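Local coordinates for trans-isoprenyl diphosphate synthase (PDB 3OYR), which probably supplies the side-chain precursor of isoprenoid quinones by adding isopentenyl diphosphate units to farnesyl diphosphate, giving all-trans-octaprenyl diphosphate, at residues B[29-32]-B[33-37]; B[37-40]-B[41-44]; B[56-59]-B[60-64]; B[148-151]-B[152-155]; B[307-310]-B[311-314]. All coordinates share one frame; numbering follows the deposited sequence. Where two conformers were deposited one is given.

Contact 1: residues B[29-32]-B[33-37]; sequences RLAE and ADMAG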
loop_
_atom_site.group_PDB
_atom_site.type_symbol
_atom_site.label_atom_id
_atom_site.label_comp_id
_atom_site.label_asym_id
_atom_site.label_seq_id
_atom_site.Cartn_x
_atom_site.Cartn_y
_atom_site.Cartn_z
ATOM N N ARG B 29 5.838 -9.363 -28.455
ATOM C CA ARG B 29 5.179 -9.333 -29.749
ATOM C C ARG B 29 3.785 -9.973 -29.716
ATOM O O ARG B 29 2.828 -9.400 -30.229
ATOM C CB ARG B 29 6.062 -10.058 -30.749
ATOM C CG ARG B 29 5.738 -9.832 -32.189
ATOM C CD ARG B 29 6.901 -10.334 -33.020
ATOM N NE ARG B 29 7.045 -11.792 -32.963
ATOM C CZ ARG B 29 8.124 -12.448 -32.524
ATOM N NH1 ARG B 29 9.218 -11.810 -32.098
ATOM N NH2 ARG B 29 8.117 -13.765 -32.529
ATOM N N LEU B 30 3.661 -11.143 -29.095
ATOM C CA LEU B 30 2.351 -11.780 -28.944
ATOM C C LEU B 30 1.375 -10.937 -28.111
ATOM O O LEU B 30 0.166 -10.946 -28.364
ATOM C CB LEU B 30 2.494 -13.167 -28.319
ATOM C CG LEU B 30 3.062 -14.274 -29.213
ATOM C CD1 LEU B 30 3.483 -15.419 -28.311
ATOM C CD2 LEU B 30 2.030 -14.733 -30.270
ATOM N N ALA B 31 1.911 -10.197 -27.142
ATOM C CA ALA B 31 1.090 -9.455 -26.181
ATOM C C ALA B 31 0.841 -7.977 -26.559
ATOM O O ALA B 31 0.080 -7.284 -25.878
ATOM C CB ALA B 31 1.697 -9.552 -24.801
ATOM N N GLU B 32 1.485 -7.526 -27.638
ATOM C CA GLU B 32 1.403 -6.157 -28.138
ATOM C C GLU B 32 -0.003 -5.572 -28.104
ATOM O O GLU B 32 -0.205 -4.518 -27.508
ATOM C CB GLU B 32 1.987 -6.088 -29.559
ATOM C CG GLU B 32 2.114 -4.679 -30.132
ATOM C CD GLU B 32 2.899 -4.641 -31.449
ATOM O OE1 GLU B 32 2.943 -5.669 -32.168
ATOM O OE2 GLU B 32 3.479 -3.575 -31.760
ATOM N N ALA B 33 -0.969 -6.267 -28.709
ATOM C CA ALA B 33 -2.328 -5.757 -28.799
ATOM C C ALA B 33 -3.018 -5.676 -27.423
ATOM O O ALA B 33 -3.876 -4.824 -27.203
ATOM C CB ALA B 33 -3.168 -6.594 -29.797
ATOM N N ASP B 34 -2.657 -6.566 -26.508
ATOM C CA ASP B 34 -3.207 -6.500 -25.162
ATOM C C ASP B 34 -2.512 -5.455 -24.304
ATOM O O ASP B 34 -3.149 -4.799 -23.485
ATOM C CB ASP B 34 -3.136 -7.871 -24.499
ATOM C CG ASP B 34 -4.146 -8.837 -25.089
ATOM O OD1 ASP B 34 -5.343 -8.485 -25.180
ATOM O OD2 ASP B 34 -3.742 -9.951 -25.466
ATOM N N MET B 35 -1.205 -5.308 -24.488
ATOM C CA MET B 35 -0.450 -4.335 -23.714
ATOM C C MET B 35 -0.750 -2.882 -24.045
ATOM O O MET B 35 -0.510 -1.992 -23.225
ATOM C CB MET B 35 1.042 -4.592 -23.826
ATOM C CG MET B 35 1.524 -5.802 -22.973
ATOM S SD MET B 35 1.145 -5.808 -21.203
ATOM C CE MET B 35 2.271 -4.545 -20.613
ATOM N N ALA B 36 -1.228 -2.624 -25.253
ATOM C CA ALA B 36 -1.672 -1.283 -25.585
ATOM C C ALA B 36 -2.888 -0.951 -24.725
ATOM O O ALA B 36 -2.966 0.142 -24.208
ATOM C CB ALA B 36 -1.961 -1.126 -27.098
ATOM N N GLY B 37 -3.800 -1.906 -24.543
ATOM C CA GLY B 37 -4.904 -1.734 -23.602
ATOM C C GLY B 37 -4.475 -1.537 -22.148
ATOM O O GLY B 37 -5.048 -0.708 -21.426
HETATM O O HOH W 1 -0.314 -8.755 -30.386
HETATM O O HOH W 2 -2.075 -9.143 -27.442
#
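A31 O is the acceptor on which two backbone donors of the next turn converge. M35 N reaches A31 O at 2.7 Å, nearly head-on, while D34 N makes a weak, bent bond of 2.9 Å to the same A31 O. Beside it, A36 N bonds to E32 O at 3.1 Å. At A33 and D34 the helical pattern is broken: neither A33 N nor D34 N makes the regular bond to the carbonyl four residues back. A water accepts from each, and D34 N keeps only the weak bond to A31 O. Water 1 accepts from A33 N and lies 3.0 Å from L30 O. Water 2 accepts from D34 N at 2.8 Å and bonds to L30 O as well, with a weak link to D34 OD2. The D34 carboxylate, its CG beside the backbone N (chi1 -72°), thus sits near its own solvated amide, but its stronger partners are R78, in a salt bridge, and Q88. On the buried flank M35 CG packs on A31 CB at 4.2 Å before the bent thioether turns off, and both residues lie on L71 of helix 68-79. The arrangement is that of a water-inserted kink in an alpha helix, here in helix 25-45.

Contact 2: residues B[37-40]-B[41-44]; sequences GVNR and LITD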
loop_
_atom_site.group_PDB
_atom_site.type_symbol
_atom_site.label_atom_id
_atom_site.label_comp_id
_atom_site.label_asym_id
_atom_site.label_seq_id
_atom_site.Cartn_x
_atom_site.Cartn_y
_atom_site.Cartn_z
ATOM N N GLY B 37 -3.800 -1.906 -24.543
ATOM C CA GLY B 37 -4.904 -1.734 -23.602
ATOM C C GLY B 37 -4.475 -1.537 -22.148
ATOM O O GLY B 37 -5.048 -0.708 -21.426
ATOM N N VAL B 38 -3.468 -2.304 -21.726
ATOM C CA VAL B 38 -2.944 -2.264 -20.357
ATOM C C VAL B 38 -2.283 -0.906 -20.095
ATOM O O VAL B 38 -2.533 -0.260 -19.065
ATOM C CB VAL B 38 -1.945 -3.451 -20.125
ATOM C CG1 VAL B 38 -1.314 -3.393 -18.771
ATOM C CG2 VAL B 38 -2.674 -4.787 -20.293
ATOM N N ASN B 39 -1.479 -0.458 -21.055
ATOM C CA ASN B 39 -0.801 0.852 -20.970
ATOM C C ASN B 39 -1.770 2.031 -20.990
ATOM O O ASN B 39 -1.538 3.043 -20.342
ATOM C CB ASN B 39 0.236 0.986 -22.098
ATOM C CG ASN B 39 1.370 -0.045 -21.974
ATOM O OD1 ASN B 39 1.669 -0.533 -20.882
ATOM N ND2 ASN B 39 1.982 -0.396 -23.101
ATOM N N ARG B 40 -2.865 1.900 -21.738
ATOM C CA ARG B 40 -3.920 2.896 -21.704
ATOM C C ARG B 40 -4.534 2.998 -20.297
ATOM O O ARG B 40 -4.830 4.093 -19.832
ATOM C CB ARG B 40 -5.014 2.538 -22.709
ATOM C CG ARG B 40 -6.066 3.630 -22.850
ATOM C CD ARG B 40 -7.222 3.188 -23.750
ATOM N NE ARG B 40 -6.740 2.859 -25.106
ATOM C CZ ARG B 40 -6.733 1.627 -25.622
ATOM N NH1 ARG B 40 -6.289 1.429 -26.851
ATOM N NH2 ARG B 40 -7.163 0.591 -24.903
ATOM N N LEU B 41 -4.753 1.856 -19.640
ATOM C CA LEU B 41 -5.313 1.831 -18.276
ATOM C C LEU B 41 -4.323 2.454 -17.294
ATOM O O LEU B 41 -4.696 3.248 -16.417
ATOM C CB LEU B 41 -5.656 0.395 -17.872
ATOM C CG LEU B 41 -6.931 -0.068 -18.596
ATOM C CD1 LEU B 41 -7.078 -1.599 -18.595
ATOM C CD2 LEU B 41 -8.137 0.634 -17.946
ATOM N N ILE B 42 -3.058 2.115 -17.472
ATOM C CA ILE B 42 -2.005 2.643 -16.596
ATOM C C ILE B 42 -1.982 4.167 -16.633
ATOM O O ILE B 42 -2.158 4.809 -15.586
ATOM C CB ILE B 42 -0.629 1.991 -16.890
ATOM C CG1 ILE B 42 -0.662 0.507 -16.481
ATOM C CG2 ILE B 42 0.462 2.688 -16.115
ATOM C CD1 ILE B 42 0.541 -0.334 -16.969
ATOM N N THR B 43 -1.829 4.748 -17.830
ATOM C CA THR B 43 -1.809 6.192 -17.985
ATOM C C THR B 43 -3.080 6.844 -17.443
ATOM O O THR B 43 -3.033 7.899 -16.824
ATOM C CB THR B 43 -1.586 6.557 -19.460
ATOM O OG1 THR B 43 -0.495 5.779 -19.953
ATOM C CG2 THR B 43 -1.293 8.049 -19.636
ATOM N N ASP B 44 -4.214 6.194 -17.666
ATOM C CA ASP B 44 -5.497 6.693 -17.194
ATOM C C ASP B 44 -5.634 6.736 -15.668
ATOM O O ASP B 44 -6.168 7.707 -15.112
ATOM C CB ASP B 44 -6.645 5.835 -17.781
ATOM C CG ASP B 44 -8.035 6.362 -17.403
ATOM O OD1 ASP B 44 -8.839 5.590 -16.844
ATOM O OD2 ASP B 44 -8.337 7.530 -17.700
#
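The peptide carbonyl of N39 is flanked on both faces by T43. T43 N comes from one side, tilted 28° from the carbonyl plane, and T43 OG1 from the other, tilted 25°; each lies 3.0 Å from N39 O. T43 was modelled in two conformers, and the hydroxyl bond, found in the one described, is less certain than the nearly straight amide bond. In this conformer chi1 of -48° puts OG1 beside its own backbone N, within bonding distance of N39 O. The flat side-chain amide of N39 lies alongside I42, both pointing the same way, with N39 OD1 4.1 Å from I42 CD1. On the buried flank the V38 and I42 side chains cross at a slant, CG1 of V38 meeting CD1 of I42 at 4.0 Å, and I42 CG1 comes within 3.3 Å of V38 O, the acceptor of I42 N. L41 CG lies 3.5 Å from G37 O, the acceptor of L41 N. V38 and L41 also pack on helix 87-109, at A91 and A92 respectively. The whole is a regular i to i+4 ladder, in at least one conformer with a threonine hydroxyl bonded back to the carbonyl four residues earlier, on an amphipathic helix of the all-alpha prenyl synthase fold.

Contact 3: residues B[56-59]-B[60-64]; sequences LAEH and LIAAG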
loop_
_atom_site.group_PDB
_atom_site.type_symbol
_atom_site.label_atom_id
_atom_site.label_comp_id
_atom_site.label_asym_id
_atom_site.label_seq_id
_atom_site.Cartn_x
_atom_site.Cartn_y
_atom_site.Cartn_z
ATOM N N LEU B 56 4.848 12.294 -9.710
ATOM C CA LEU B 56 5.703 11.268 -9.088
ATOM C C LEU B 56 5.555 9.902 -9.765
ATOM O O LEU B 56 6.555 9.212 -10.030
ATOM C CB LEU B 56 5.447 11.179 -7.577
ATOM C CG LEU B 56 6.481 10.516 -6.650
ATOM C CD1 LEU B 56 6.278 10.935 -5.207
ATOM C CD2 LEU B 56 6.425 8.990 -6.713
ATOM N N ALA B 57 4.311 9.527 -10.056
ATOM C CA ALA B 57 4.006 8.240 -10.673
ATOM C C ALA B 57 4.606 8.078 -12.070
ATOM O O ALA B 57 5.259 7.062 -12.355
ATOM C CB ALA B 57 2.500 8.020 -10.716
ATOM N N GLU B 58 4.393 9.072 -12.935
ATOM C CA GLU B 58 4.943 9.032 -14.291
ATOM C C GLU B 58 6.465 9.096 -14.305
ATOM O O GLU B 58 7.090 8.533 -15.193
ATOM C CB GLU B 58 4.371 10.141 -15.191
ATOM C CG GLU B 58 4.422 9.795 -16.689
ATOM C CD GLU B 58 4.627 11.007 -17.590
ATOM O OE1 GLU B 58 3.776 11.922 -17.573
ATOM O OE2 GLU B 58 5.635 11.033 -18.334
ATOM N N HIS B 59 7.064 9.757 -13.317
ATOM C CA HIS B 59 8.520 9.775 -13.218
ATOM C C HIS B 59 9.040 8.325 -13.162
ATOM O O HIS B 59 9.987 7.985 -13.867
ATOM C CB HIS B 59 8.968 10.586 -12.006
ATOM C CG HIS B 59 10.442 10.511 -11.722
ATOM N ND1 HIS B 59 11.348 11.411 -12.245
ATOM C CD2 HIS B 59 11.161 9.666 -10.943
ATOM C CE1 HIS B 59 12.562 11.114 -11.816
ATOM N NE2 HIS B 59 12.478 10.055 -11.030
ATOM N N LEU B 60 8.375 7.471 -12.375
ATOM C CA LEU B 60 8.748 6.056 -12.274
ATOM C C LEU B 60 8.253 5.170 -13.433
ATOM O O LEU B 60 9.044 4.413 -14.016
ATOM C CB LEU B 60 8.321 5.473 -10.920
ATOM C CG LEU B 60 8.749 4.023 -10.621
ATOM C CD1 LEU B 60 10.232 3.802 -10.896
ATOM C CD2 LEU B 60 8.457 3.664 -9.186
ATOM N N ILE B 61 6.963 5.263 -13.748
ATOM C CA ILE B 61 6.341 4.421 -14.746
ATOM C C ILE B 61 6.895 4.677 -16.158
ATOM O O ILE B 61 7.303 3.733 -16.845
ATOM C CB ILE B 61 4.793 4.533 -14.701
ATOM C CG1 ILE B 61 4.241 4.033 -13.353
ATOM C CG2 ILE B 61 4.163 3.769 -15.865
ATOM C CD1 ILE B 61 2.789 4.552 -13.021
ATOM N N ALA B 62 6.942 5.944 -16.575
ATOM C CA ALA B 62 7.497 6.299 -17.893
ATOM C C ALA B 62 9.019 6.100 -18.012
ATOM O O ALA B 62 9.536 6.033 -19.131
ATOM C CB ALA B 62 7.085 7.738 -18.315
ATOM N N ALA B 63 9.716 5.967 -16.877
ATOM C CA ALA B 63 11.177 5.775 -16.857
ATOM C C ALA B 63 11.654 4.484 -17.531
ATOM O O ALA B 63 12.810 4.379 -17.950
ATOM C CB ALA B 63 11.706 5.825 -15.432
ATOM N N GLY B 64 10.763 3.505 -17.626
ATOM C CA GLY B 64 11.088 2.226 -18.233
ATOM C C GLY B 64 10.409 1.097 -17.485
ATOM O O GLY B 64 9.333 1.272 -16.886
#
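A57 and I61 form the tight, buried part of this helical turn. I61 N donates almost straight to A57 O at 2.8 Å, and I61 CG1, placed beside its backbone N by chi1 of -63°, comes to 3.3 Å from A57 O. I61 CD1 then reaches A57 CB at 4.2 Å. The exposed side is built differently: a single methyl, A62 CB, lies against the bent, charged E58 chain, 3.7 Å from E58 CG and 3.6 Å from E58 OE2, and the bond of A62 N to E58 O, 2.9 Å, is more bent. L60 N divides itself between weak bonds to L56 O and A57 O. At the end of the helix A63 N has a weak bond to L60 O; a type I turn runs from I61 to G64, and G64 leaves the helical conformation with positive phi. Side chains of other segments take over the carbonyls here, with K117 on H59 O, R115 on L60 O and R67 on both I61 O and G64 O. The H59 ring is held by NE2 bonding to V118 O and by an edge-to-face stack with W124. Helix 52-61 is therefore wedged between helix 87-109, whose T99 and L103 meet L60, and the strand 117-118 that H59 grips.

Contact 4: residues B[148-151]-B[152-155]; sequences NSMK and ALEI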
loop_
_atom_site.group_PDB
_atom_site.type_symbol
_atom_site.label_atom_id
_atom_site.label_comp_id
_atom_site.label_asym_id
_atom_site.label_seq_id
_atom_site.Cartn_x
_atom_site.Cartn_y
_atom_site.Cartn_z
ATOM N N ASN B 148 -14.908 -7.504 -11.584
ATOM C CA ASN B 148 -15.894 -8.349 -10.884
ATOM C C ASN B 148 -15.412 -9.780 -10.613
ATOM O O ASN B 148 -16.202 -10.687 -10.392
ATOM C CB ASN B 148 -17.233 -8.382 -11.641
ATOM C CG ASN B 148 -18.362 -7.812 -10.845
ATOM O OD1 ASN B 148 -18.352 -7.822 -9.606
ATOM N ND2 ASN B 148 -19.362 -7.313 -11.546
ATOM N N SER B 149 -14.108 -9.989 -10.642
ATOM C CA SER B 149 -13.589 -11.301 -10.335
ATOM C C SER B 149 -13.102 -11.336 -8.910
ATOM O O SER B 149 -12.009 -10.840 -8.573
ATOM C CB SER B 149 -12.496 -11.732 -11.307
ATOM O OG SER B 149 -11.980 -12.980 -10.866
ATOM N N MET B 150 -13.943 -11.907 -8.063
ATOM C CA MET B 150 -13.625 -11.986 -6.645
ATOM C C MET B 150 -12.416 -12.874 -6.368
ATOM O O MET B 150 -11.602 -12.587 -5.480
ATOM C CB MET B 150 -14.859 -12.379 -5.814
ATOM C CG MET B 150 -14.624 -12.288 -4.304
ATOM S SD MET B 150 -14.406 -10.648 -3.536
ATOM C CE MET B 150 -13.758 -9.557 -4.741
ATOM N N LYS B 151 -12.275 -13.924 -7.171
ATOM C CA LYS B 151 -11.128 -14.818 -7.058
ATOM C C LYS B 151 -9.840 -14.087 -7.444
ATOM O O LYS B 151 -8.835 -14.166 -6.724
ATOM C CB LYS B 151 -11.352 -16.098 -7.896
ATOM C CG LYS B 151 -10.217 -17.120 -7.821
ATOM C CD LYS B 151 -10.080 -17.789 -6.449
ATOM C CE LYS B 151 -9.020 -18.897 -6.504
ATOM N NZ LYS B 151 -8.986 -19.770 -5.292
ATOM N N ALA B 152 -9.867 -13.313 -8.531
ATOM C CA ALA B 152 -8.647 -12.617 -8.920
ATOM C C ALA B 152 -8.281 -11.579 -7.869
ATOM O O ALA B 152 -7.105 -11.352 -7.592
ATOM C CB ALA B 152 -8.792 -11.981 -10.296
ATOM N N LEU B 153 -9.291 -10.950 -7.279
ATOM C CA LEU B 153 -9.052 -9.994 -6.203
ATOM C C LEU B 153 -8.455 -10.627 -4.936
ATOM O O LEU B 153 -7.558 -10.066 -4.320
ATOM C CB LEU B 153 -10.333 -9.234 -5.872
ATOM C CG LEU B 153 -10.069 -7.784 -5.480
ATOM C CD1 LEU B 153 -11.202 -6.908 -5.935
ATOM C CD2 LEU B 153 -9.891 -7.652 -3.977
ATOM N N GLU B 154 -8.930 -11.802 -4.559
ATOM C CA GLU B 154 -8.357 -12.535 -3.411
ATOM C C GLU B 154 -6.897 -12.910 -3.666
ATOM O O GLU B 154 -6.051 -12.801 -2.774
ATOM C CB GLU B 154 -9.194 -13.788 -3.125
ATOM C CG GLU B 154 -8.528 -14.879 -2.300
ATOM C CD GLU B 154 -9.070 -16.226 -2.703
ATOM O OE1 GLU B 154 -8.361 -16.964 -3.425
ATOM O OE2 GLU B 154 -10.232 -16.524 -2.346
ATOM N N ILE B 155 -6.612 -13.313 -4.901
ATOM C CA ILE B 155 -5.278 -13.717 -5.293
ATOM C C ILE B 155 -4.301 -12.553 -5.145
ATOM O O ILE B 155 -3.224 -12.720 -4.592
ATOM C CB ILE B 155 -5.258 -14.252 -6.748
ATOM C CG1 ILE B 155 -5.879 -15.656 -6.839
ATOM C CG2 ILE B 155 -3.850 -14.334 -7.285
ATOM C CD1 ILE B 155 -6.152 -16.057 -8.329
#
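K151 runs out from the first turn of the helix to meet E154 and I155. Its CB lies 3.2 Å from A152 N, simply the next residue, and its CG is 4.2 Å from I155 CD1. A bend at chi2 (68°) swings the rest of the chain along the helix surface, where K151 CD passes 3.6 Å from E154 OE1 and CE follows the same oxygen. At the tip NZ makes a salt bridge to E154 OE1, long at 3.4 Å and weak as a hydrogen bond, the two side chains crossing at a slant. The turn beneath is started by S149 at the N-cap: its OG, anti to its own N (chi1 176°), accepts from A152 N at 3.2 Å, supplying a partner to an amide of the first turn. The same OG also touches A152 CB. S149 O accepts from L153 N at 3.0 Å, and M150 O and K151 O continue the ladder to E154 N and I155 N. On another side M150 curls its thioether back, so that CE meets L153 CB at 3.6 Å. These two residues also face the second subunit, where M150 packs on M150 and L153 on L153 of that chain. Within its own chain the start of helix 150-173 lies between helix 126-147, touched by L153 at F141, M144 and V145, and helix 181-206, where A152 and I155 reach V205.

Contact 5: residues B[307-310]-B[311-314]; sequences LDLA and ADYA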
loop_
_atom_site.group_PDB
_atom_site.type_symbol
_atom_site.label_atom_id
_atom_site.label_comp_id
_atom_site.label_asym_id
_atom_site.label_seq_id
_atom_site.Cartn_x
_atom_site.Cartn_y
_atom_site.Cartn_z
ATOM N N LEU B 307 23.214 -18.660 -9.935
ATOM C CA LEU B 307 22.604 -18.820 -11.253
ATOM C C LEU B 307 22.283 -20.267 -11.630
ATOM O O LEU B 307 21.327 -20.504 -12.386
ATOM C CB LEU B 307 23.427 -18.112 -12.348
ATOM C CG LEU B 307 23.596 -16.580 -12.228
ATOM C CD1 LEU B 307 24.506 -16.026 -13.330
ATOM C CD2 LEU B 307 22.265 -15.825 -12.226
ATOM N N ASP B 308 23.054 -21.222 -11.097
ATOM C CA ASP B 308 22.731 -22.663 -11.215
ATOM C C ASP B 308 21.403 -22.972 -10.537
ATOM O O ASP B 308 20.570 -23.730 -11.062
ATOM C CB ASP B 308 23.809 -23.554 -10.573
ATOM C CG ASP B 308 25.096 -23.640 -11.398
ATOM O OD1 ASP B 308 26.154 -23.949 -10.800
ATOM O OD2 ASP B 308 25.067 -23.400 -12.624
ATOM N N LEU B 309 21.211 -22.389 -9.364
ATOM C CA LEU B 309 19.966 -22.558 -8.632
ATOM C C LEU B 309 18.823 -21.850 -9.378
ATOM O O LEU B 309 17.737 -22.405 -9.529
ATOM C CB LEU B 309 20.108 -22.046 -7.194
ATOM C CG LEU B 309 18.906 -22.233 -6.253
ATOM C CD1 LEU B 309 18.455 -23.695 -6.184
ATOM C CD2 LEU B 309 19.209 -21.700 -4.847
ATOM N N ALA B 310 19.091 -20.647 -9.874
ATOM C CA ALA B 310 18.108 -19.916 -10.684
ATOM C C ALA B 310 17.657 -20.740 -11.888
ATOM O O ALA B 310 16.446 -20.852 -12.150
ATOM C CB ALA B 310 18.673 -18.547 -11.148
ATOM N N ALA B 311 18.617 -21.340 -12.602
ATOM C CA ALA B 311 18.310 -22.209 -13.744
ATOM C C ALA B 311 17.459 -23.426 -13.347
ATOM O O ALA B 311 16.592 -23.853 -14.118
ATOM C CB ALA B 311 19.611 -22.654 -14.465
ATOM N N ASP B 312 17.693 -23.961 -12.143
ATOM C CA ASP B 312 16.862 -25.045 -11.579
ATOM C C ASP B 312 15.401 -24.622 -11.417
ATOM O O ASP B 312 14.478 -25.365 -11.749
ATOM C CB ASP B 312 17.413 -25.505 -10.219
ATOM C CG ASP B 312 18.664 -26.375 -10.337
ATOM O OD1 ASP B 312 19.055 -26.719 -11.474
ATOM O OD2 ASP B 312 19.251 -26.726 -9.284
ATOM N N TYR B 313 15.197 -23.415 -10.911
ATOM C CA TYR B 313 13.848 -22.853 -10.797
ATOM C C TYR B 313 13.248 -22.568 -12.165
ATOM O O TYR B 313 12.058 -22.837 -12.380
ATOM C CB TYR B 313 13.830 -21.617 -9.886
ATOM C CG TYR B 313 13.942 -21.994 -8.421
ATOM C CD1 TYR B 313 15.077 -21.681 -7.685
ATOM C CD2 TYR B 313 12.919 -22.684 -7.783
ATOM C CE1 TYR B 313 15.175 -22.021 -6.340
ATOM C CE2 TYR B 313 13.019 -23.053 -6.446
ATOM C CZ TYR B 313 14.152 -22.706 -5.734
ATOM O OH TYR B 313 14.267 -23.059 -4.420
ATOM N N ALA B 314 14.069 -22.093 -13.106
ATOM C CA ALA B 314 13.587 -21.872 -14.482
ATOM C C ALA B 314 13.119 -23.157 -15.170
ATOM O O ALA B 314 12.123 -23.122 -15.902
ATOM C CB ALA B 314 14.615 -21.184 -15.321
#
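L307 O, D308 O, L309 O and A310 O each accept a backbone hydrogen bond from the residue four places on. A311 N to L307 O and A314 N to A310 O are the shorter pair, both 2.8 Å, while D312 N to D308 O and Y313 N to L309 O measure 3.1 Å. All four amides of the second half are thereby satisfied within the helix itself.

The acidic side chains are less simply placed. D312, with CG beside its backbone N (chi1 -76°), turns its carboxylate back over the preceding turn, and its OD1 stops 3.4 Å from D308 O. Both atoms are acceptors, so that approach is no bond and is probably mildly unfavourable. The carboxylate of D308 keeps clear of the 311-314 turn and has its charge partner in R19, a salt bridge through OD2; D308 OD2 and D312 OD1 remain 7.0 Å apart.

The apolar part is carried by L309 and Y313, which lie side by side and point the same way: L309 CD1 and the ring carbon Y313 CE1 meet at 3.7 Å. Closer to the backbone, Y313 CD1 comes obliquely to L309 O at 3.3 Å, while the amide of Y313 takes that same oxygen. Helix 302-320 thus rests on helix 211-238 through Y313 (N223, L226, L230) and L307 (A234), on helix 181-206 through L309 and Y313, and on V341 of helix 328-342 through A310 and A314.

How the contacts relate
Contacts 1 and 2 are successive turns of helix 25-45, joined at G37, with centres 11 Å apart. Contact 3 follows on helix 52-61, and its turn packs directly on contact 2 through I42 CG2 and I61 CG2, 3.9 Å apart. It is also the nearest of the five to a bound dimethylallyl diphosphate: the L60 side chain lies about 6 Å from this ligand and about 11 Å from a calcium ion, whereas M35 and I42 are each about 10 Å from a diphosphate ligand. Contact 5, across the chain's centre from contacts 2 and 3, approaches D232, an aspartate of the second calcium site, with the L307 side chain about 9 Å from it. Contact 4, at the subunit interface, stands apart from these sites.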